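Local coordinates for protein delta-aminolevulinic acid dehydratase (Toxoplasma gondii ME49, PDB 3OBK) that catalyses the condensation of two molecules of 5-aminolevulinic acid to the pyrrole porphobilinogen, an early step of tetrapyrrole biosynthesis, at residues V162-L165 against C166-A169; D187-V190 against S191-E195; R22-R25 against N26-N29. All blocks are in the same frame, centred on the assembly; numbering follows the deposited sequence.

Contact 1 (V162-L165 against C166-A169); sequences VHQL and CKQA
Val162 turns CG1 opposite its own backbone N (chi1 173°), while the thiol arm of Cys166 folds back along the helix beside its N (chi1 -70°), and these two choices bring CG1 and SG to 4.1 Å one turn apart. The sulfur also stands 3.4 Å from Val162 O, the carbonyl that accepts the 2.8 Å bond from Cys166 N. Regular i to i+4 bonding continues along the helix, with Gln168 N reaching Gln164 O at 2.9 Å. Gln164 and Lys167 run side by side, the bent amide arm placing OE1 4.0 Å from CD of the extended lysine chain. Farther along, Lys167 CE sits over one face of the His163 ring, near the rim and 4.2 Å above the plane. Leu165 pairs likewise with Gln168, CD2 lying 3.8 Å from OE1. The amide ends are held by the backbone of the same subunit: Gln164 NE2 on Met104 O, and Gln168 OE1 on Ala136 N. Leu165 and Gln168 rest on strand 130-135 of the TIM barrel, whereas Val162, Cys166 and Ala169 form the flank of helix 158-175 that packs against helix 189-199.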
loop_
_atom_site.group_PDB
_atom_site.type_symbol
_atom_site.label_atom_id
_atom_site.label_comp_id
_atom_site.label_asym_id
_atom_site.label_seq_id
_atom_site.Cartn_x
_atom_site.Cartn_y
_atom_site.Cartn_z
ATOM N N VAL A 162 -17.546 2.688 -34.051
ATOM C CA VAL A 162 -16.082 2.666 -34.035
ATOM C C VAL A 162 -15.513 2.704 -35.466
ATOM O O VAL A 162 -14.564 3.438 -35.756
ATOM C CB VAL A 162 -15.527 1.462 -33.219
ATOM C CG1 VAL A 162 -13.994 1.341 -33.356
ATOM C CG2 VAL A 162 -15.914 1.622 -31.750
ATOM N N HIS A 163 -16.124 1.948 -36.373
ATOM C CA HIS A 163 -15.674 1.938 -37.770
ATOM C C HIS A 163 -15.672 3.360 -38.361
ATOM O O HIS A 163 -14.685 3.763 -38.988
ATOM C CB HIS A 163 -16.553 1.000 -38.590
ATOM C CG HIS A 163 -16.027 0.691 -39.965
ATOM N ND1 HIS A 163 -14.682 0.750 -40.298
ATOM C CD2 HIS A 163 -16.672 0.259 -41.077
ATOM C CE1 HIS A 163 -14.529 0.387 -41.561
ATOM N NE2 HIS A 163 -15.718 0.070 -42.050
ATOM N N GLN A 164 -16.759 4.109 -38.127
ATOM C CA GLN A 164 -16.848 5.513 -38.541
ATOM C C GLN A 164 -15.769 6.369 -37.895
ATOM O O GLN A 164 -15.144 7.205 -38.560
ATOM C CB GLN A 164 -18.212 6.125 -38.198
ATOM C CG GLN A 164 -19.453 5.509 -38.859
ATOM C CD GLN A 164 -19.369 5.438 -40.372
ATOM O OE1 GLN A 164 -18.682 4.595 -40.906
ATOM N NE2 GLN A 164 -20.080 6.318 -41.060
ATOM N N LEU A 165 -15.544 6.178 -36.597
ATOM C CA LEU A 165 -14.535 6.980 -35.892
ATOM C C LEU A 165 -13.121 6.686 -36.393
ATOM O O LEU A 165 -12.257 7.591 -36.402
ATOM C CB LEU A 165 -14.585 6.721 -34.397
ATOM C CG LEU A 165 -15.886 7.021 -33.683
ATOM C CD1 LEU A 165 -15.789 6.556 -32.235
ATOM C CD2 LEU A 165 -16.204 8.482 -33.791
ATOM N N CYS A 166 -12.879 5.438 -36.805
ATOM C CA CYS A 166 -11.609 5.088 -37.423
ATOM C C CYS A 166 -11.413 5.857 -38.722
ATOM O O CYS A 166 -10.311 6.355 -38.995
ATOM C CB CYS A 166 -11.479 3.590 -37.653
ATOM S SG CYS A 166 -11.276 2.649 -36.093
ATOM N N LYS A 167 -12.475 6.007 -39.500
ATOM C CA LYS A 167 -12.349 6.747 -40.744
ATOM C C LYS A 167 -12.097 8.199 -40.435
ATOM O O LYS A 167 -11.240 8.801 -41.037
ATOM C CB LYS A 167 -13.599 6.624 -41.616
ATOM C CG LYS A 167 -13.815 5.256 -42.247
ATOM C CD LYS A 167 -15.202 5.255 -42.838
ATOM C CE LYS A 167 -15.542 4.021 -43.612
ATOM N NZ LYS A 167 -16.718 4.346 -44.501
ATOM N N GLN A 168 -12.853 8.742 -39.490
ATOM C CA GLN A 168 -12.685 10.111 -39.048
ATOM C C GLN A 168 -11.292 10.387 -38.559
ATOM O O GLN A 168 -10.695 11.396 -38.959
ATOM C CB GLN A 168 -13.657 10.491 -37.934
ATOM C CG GLN A 168 -13.600 11.984 -37.576
ATOM C CD GLN A 168 -14.531 12.358 -36.462
ATOM O OE1 GLN A 168 -14.994 11.499 -35.719
ATOM N NE2 GLN A 168 -14.822 13.643 -36.342
ATOM N N ALA A 169 -10.777 9.525 -37.690
ATOM C CA ALA A 169 -9.411 9.738 -37.168
ATOM C C ALA A 169 -8.351 9.721 -38.279
ATOM O O ALA A 169 -7.396 10.480 -38.205
ATOM C CB ALA A 169 -9.035 8.722 -36.026
#

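Contact 2 (D187-V190 against S191-E195); sequences DGRV and SAIRE
Ser191 brings its CB to 4.2 Å from Gly188 O in the opening turn of a helix whose N-cap is Gly188, and its hydroxyl leaves the segment to hydrogen-bond Gln20 of a third subunit. Ala192 N closes the first turn on Gly188 O through a long, weak bond of 3.4 Å. Gly188 enters this turn at positive phi (78°), a conformation that favours glycine.

Ile193 carries the main side-chain contact. Its N donates to Arg189 O at 2.8 Å, and its CG1 lies 3.2 Å from Arg189 O. CD1 goes on to meet Arg189 CG at 3.8 Å, so the two chains travel side by side in the same direction. Arg189 CG occupies the crowded position between backbone N and carbonyl carbon (chi1 90°); the chain then bends twice before its guanidinium forms a salt bridge with Asp184 through NE and a hydrogen bond from NH2 to Tyr210 O. Arg194 N takes Val190 O at 2.9 Å, with CB beside that oxygen, and its guanidinium turns away to a salt bridge with Asp198. Glu195 N completes the turn on Ser191 O.

Within the helix Arg189 offers its apolar root to the isoleucine. The Arg189 side chain also comes within about 4 Å of a bound magnesium ion, and the salt bridge from NE to Asp184 would probably temper the charge of the guanidinium near the metal.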
loop_
_atom_site.group_PDB
_atom_site.type_symbol
_atom_site.label_atom_id
_atom_site.label_comp_id
_atom_site.label_asym_id
_atom_site.label_seq_id
_atom_site.Cartn_x
_atom_site.Cartn_y
_atom_site.Cartn_z
ATOM N N ASP A 187 -17.115 1.738 -26.593
ATOM C CA ASP A 187 -16.207 0.781 -26.042
ATOM C C ASP A 187 -15.169 0.398 -27.065
ATOM O O ASP A 187 -15.488 0.138 -28.210
ATOM C CB ASP A 187 -16.970 -0.450 -25.589
ATOM C CG ASP A 187 -17.690 -0.216 -24.303
ATOM O OD1 ASP A 187 -17.209 0.627 -23.523
ATOM O OD2 ASP A 187 -18.749 -0.841 -24.078
ATOM N N GLY A 188 -13.914 0.381 -26.648
ATOM C CA GLY A 188 -12.855 -0.160 -27.497
ATOM C C GLY A 188 -12.364 0.732 -28.609
ATOM O O GLY A 188 -11.525 0.317 -29.379
ATOM N N ARG A 189 -12.831 1.971 -28.690
ATOM C CA ARG A 189 -12.409 2.815 -29.816
ATOM C C ARG A 189 -10.918 3.150 -29.804
ATOM O O ARG A 189 -10.329 3.292 -30.876
ATOM C CB ARG A 189 -13.289 4.087 -29.954
ATOM C CG ARG A 189 -12.873 5.339 -29.211
ATOM C CD ARG A 189 -13.152 5.286 -27.715
ATOM N NE ARG A 189 -13.521 6.612 -27.221
ATOM C CZ ARG A 189 -13.526 6.979 -25.944
ATOM N NH1 ARG A 189 -13.162 6.136 -24.998
ATOM N NH2 ARG A 189 -13.871 8.222 -25.612
ATOM N N VAL A 190 -10.298 3.263 -28.621
ATOM C CA VAL A 190 -8.898 3.695 -28.587
ATOM C C VAL A 190 -8.046 2.714 -29.365
ATOM O O VAL A 190 -7.301 3.087 -30.250
ATOM C CB VAL A 190 -8.312 3.890 -27.164
ATOM C CG1 VAL A 190 -6.829 4.193 -27.277
ATOM C CG2 VAL A 190 -9.045 5.048 -26.393
ATOM N N SER A 191 -8.165 1.452 -29.044
ATOM C CA SER A 191 -7.318 0.457 -29.683
ATOM C C SER A 191 -7.591 0.366 -31.166
ATOM O O SER A 191 -6.659 0.149 -31.941
ATOM C CB SER A 191 -7.546 -0.918 -29.071
ATOM O OG SER A 191 -6.628 -1.863 -29.596
ATOM N N ALA A 192 -8.865 0.507 -31.548
ATOM C CA ALA A 192 -9.268 0.339 -32.930
ATOM C C ALA A 192 -8.700 1.494 -33.730
ATOM O O ALA A 192 -8.160 1.299 -34.848
ATOM C CB ALA A 192 -10.790 0.273 -33.059
ATOM N N ILE A 193 -8.815 2.696 -33.166
ATOM C CA ILE A 193 -8.288 3.886 -33.841
ATOM C C ILE A 193 -6.779 3.779 -33.929
ATOM O O ILE A 193 -6.196 4.073 -34.945
ATOM C CB ILE A 193 -8.676 5.199 -33.140
ATOM C CG1 ILE A 193 -10.187 5.414 -33.285
ATOM C CG2 ILE A 193 -7.888 6.315 -33.757
ATOM C CD1 ILE A 193 -10.900 6.316 -32.290
ATOM N N ARG A 194 -6.154 3.314 -32.863
ATOM C CA ARG A 194 -4.706 3.192 -32.842
ATOM C C ARG A 194 -4.187 2.321 -34.003
ATOM O O ARG A 194 -3.210 2.677 -34.642
ATOM C CB ARG A 194 -4.248 2.618 -31.501
ATOM C CG ARG A 194 -2.726 2.530 -31.335
ATOM C CD ARG A 194 -2.059 3.899 -31.211
ATOM N NE ARG A 194 -1.691 4.465 -32.503
ATOM C CZ ARG A 194 -1.470 5.754 -32.723
ATOM N NH1 ARG A 194 -1.159 6.161 -33.941
ATOM N NH2 ARG A 194 -1.566 6.648 -31.737
ATOM N N GLU A 195 -4.857 1.199 -34.264
ATOM C CA GLU A 195 -4.374 0.214 -35.216
ATOM C C GLU A 195 -4.601 0.708 -36.613
ATOM O O GLU A 195 -3.746 0.508 -37.467
ATOM C CB GLU A 195 -5.085 -1.125 -35.038
ATOM C CG GLU A 195 -4.374 -2.286 -35.697
ATOM C CD GLU A 195 -5.099 -3.640 -35.525
ATOM O OE1 GLU A 195 -5.051 -4.198 -34.405
ATOM O OE2 GLU A 195 -5.664 -4.152 -36.529
#

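Contact 3 (R22-R25 against N26-N29); sequences RPRR and NRKN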
loop_
_atom_site.group_PDB
_atom_site.type_symbol
_atom_site.label_atom_id
_atom_site.label_comp_id
_atom_site.label_asym_id
_atom_site.label_seq_id
_atom_site.Cartn_x
_atom_site.Cartn_y
_atom_site.Cartn_z
ATOM N N ARG A 22 3.141 24.230 13.969
ATOM C CA ARG A 22 2.328 25.404 13.628
ATOM C C ARG A 22 2.390 25.611 12.107
ATOM O O ARG A 22 3.351 26.195 11.604
ATOM C CB ARG A 22 2.889 26.662 14.315
ATOM C CG ARG A 22 2.707 26.749 15.824
ATOM C CD ARG A 22 3.218 28.079 16.381
ATOM N NE ARG A 22 3.112 28.155 17.846
ATOM C CZ ARG A 22 2.112 28.711 18.531
ATOM N NH1 ARG A 22 1.075 29.265 17.915
ATOM N NH2 ARG A 22 2.136 28.702 19.864
ATOM N N PRO A 23 1.408 25.065 11.361
ATOM C CA PRO A 23 1.378 25.165 9.882
ATOM C C PRO A 23 1.379 26.591 9.345
ATOM O O PRO A 23 1.843 26.825 8.226
ATOM C CB PRO A 23 0.073 24.455 9.506
ATOM C CG PRO A 23 -0.053 23.402 10.566
ATOM C CD PRO A 23 0.497 24.010 11.843
ATOM N N ARG A 24 0.863 27.526 10.142
ATOM C CA ARG A 24 0.862 28.942 9.757
ATOM C C ARG A 24 2.255 29.522 9.508
ATOM O O ARG A 24 2.379 30.486 8.762
ATOM C CB ARG A 24 0.148 29.800 10.807
ATOM C CG ARG A 24 -1.376 29.666 10.776
ATOM C CD ARG A 24 -2.050 30.678 11.726
ATOM N NE ARG A 24 -1.759 32.060 11.332
ATOM C CZ ARG A 24 -1.888 33.138 12.107
ATOM N NH1 ARG A 24 -1.571 34.334 11.622
ATOM N NH2 ARG A 24 -2.338 33.056 13.350
ATOM N N ARG A 25 3.288 28.963 10.133
ATOM C CA ARG A 25 4.641 29.443 9.894
ATOM C C ARG A 25 5.053 29.296 8.421
ATOM O O ARG A 25 5.747 30.131 7.891
ATOM C CB ARG A 25 5.641 28.726 10.791
ATOM C CG ARG A 25 5.737 29.256 12.234
ATOM C CD ARG A 25 6.963 28.663 12.951
ATOM N NE ARG A 25 6.770 27.248 13.280
ATOM C CZ ARG A 25 6.603 26.752 14.509
ATOM N NH1 ARG A 25 6.420 25.447 14.639
ATOM N NH2 ARG A 25 6.587 27.526 15.602
ATOM N N ASN A 26 4.614 28.248 7.749
ATOM C CA ASN A 26 4.916 28.106 6.331
ATOM C C ASN A 26 3.982 28.931 5.465
ATOM O O ASN A 26 4.038 28.832 4.249
ATOM C CB ASN A 26 4.894 26.643 5.894
ATOM C CG ASN A 26 6.041 25.836 6.485
ATOM O OD1 ASN A 26 7.061 26.379 6.897
ATOM N ND2 ASN A 26 5.873 24.522 6.512
ATOM N N ARG A 27 3.143 29.756 6.088
ATOM C CA ARG A 27 2.313 30.730 5.364
ATOM C C ARG A 27 2.684 32.207 5.645
ATOM O O ARG A 27 2.129 33.098 5.037
ATOM C CB ARG A 27 0.822 30.505 5.692
ATOM C CG ARG A 27 0.347 29.082 5.571
ATOM C CD ARG A 27 -1.199 28.901 5.734
ATOM N NE ARG A 27 -1.418 27.463 5.825
ATOM C CZ ARG A 27 -1.911 26.788 6.862
ATOM N NH1 ARG A 27 -2.422 27.393 7.911
ATOM N NH2 ARG A 27 -1.937 25.464 6.805
ATOM N N LYS A 28 3.621 32.421 6.561
ATOM C CA LYS A 28 4.110 33.728 7.079
ATOM C C LYS A 28 4.094 34.925 6.133
ATOM O O LYS A 28 3.740 36.021 6.520
ATOM C CB LYS A 28 5.565 33.548 7.580
ATOM C CG LYS A 28 5.720 33.514 9.065
ATOM C CD LYS A 28 6.878 32.624 9.596
ATOM C CE LYS A 28 8.244 32.866 8.994
ATOM N NZ LYS A 28 9.249 32.780 10.098
ATOM N N ASN A 29 4.547 34.699 4.913
ATOM C CA ASN A 29 4.677 35.747 3.918
ATOM C C ASN A 29 4.807 35.112 2.539
ATOM O O ASN A 29 4.888 33.903 2.420
ATOM C CB ASN A 29 5.870 36.670 4.223
ATOM C CG ASN A 29 7.179 35.914 4.342
ATOM O OD1 ASN A 29 7.550 35.135 3.458
ATOM N ND2 ASN A 29 7.866 36.108 5.446
HETATM O O HOH W 1 8.317 28.687 7.649
#
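Pro23 and Arg27 make the close side of this turn. The arginine chain, extended from CG to NE, runs back across the 3-10 segment and brings its guanidinium against Pro23, with NH2 3.5 Å from CB. One face of the group is covered centrally by Pro23 O, 4.0 Å above the plane. That oxygen also accepts the 3.2 Å bond from Asn26 N. Arg27 N binds Arg24 O at 2.9 Å, again a three-residue step, and both donors approach from well above the carbonyl planes, as is usual for the tight 3-10 winding. Arg24 crosses Arg27 at about a right angle, its CG touching NH1, although the two guanidinium planes are within 8° of parallel.

The part round Arg25 O is less firmly bonded. Lys28 N reaches this oxygen only through a weak bond of 3.4 Å, and the lysine chain, bent at three torsions, curls round the same carbonyl with CD 3.2 Å from the oxygen. A water lies between Asn26 and Arg25: it donates to Asn26 OD1 at 2.7 Å and, weakly, to Arg25 O, tying the amide to the backbone behind it. Asn29 OD1 caps the following helix at Val32 N.

Four arginines and a lysine within seven residues appear to be met largely by acceptors of other subunits. Arg27 NH2 bridges Glu248 and Glu252 of a second subunit, where Arg24 binds Ile156 O and Asn158 OD1; Arg25 pairs with Asp262 of a third, whose backbone also takes Asn26 ND2, and Lys28 NZ binds the carbonyls of Asp204 and Asp178 there. The compact turn therefore fans its positive groups out to two neighbours, consistent with an N-terminal arm that helps join the octamer.

In the fold
Contacts 1 and 2 belong to adjacent helices of the barrel, their centres 9 Å apart: Val162 CG1 meets Ala192 CB at 3.4 Å, and Ala169 CB meets Ile193 CG2 at 3.5 Å. Both lie near the bound porphobilinogen, about 8 Å from the side chains of Leu165 and Arg189, and the magnesium ion is about 10 Å from that of Val162. Contact 3 is on the N-terminal arm, its centre about 50 Å from contact 2 and 54 Å from contact 1 within one chain. In the octamer the equivalent arm of a second subunit comes to contact 2, where its Arg24 N hydrogen-bonds Asp187 OD2 at the turn that leads into helix 189-199.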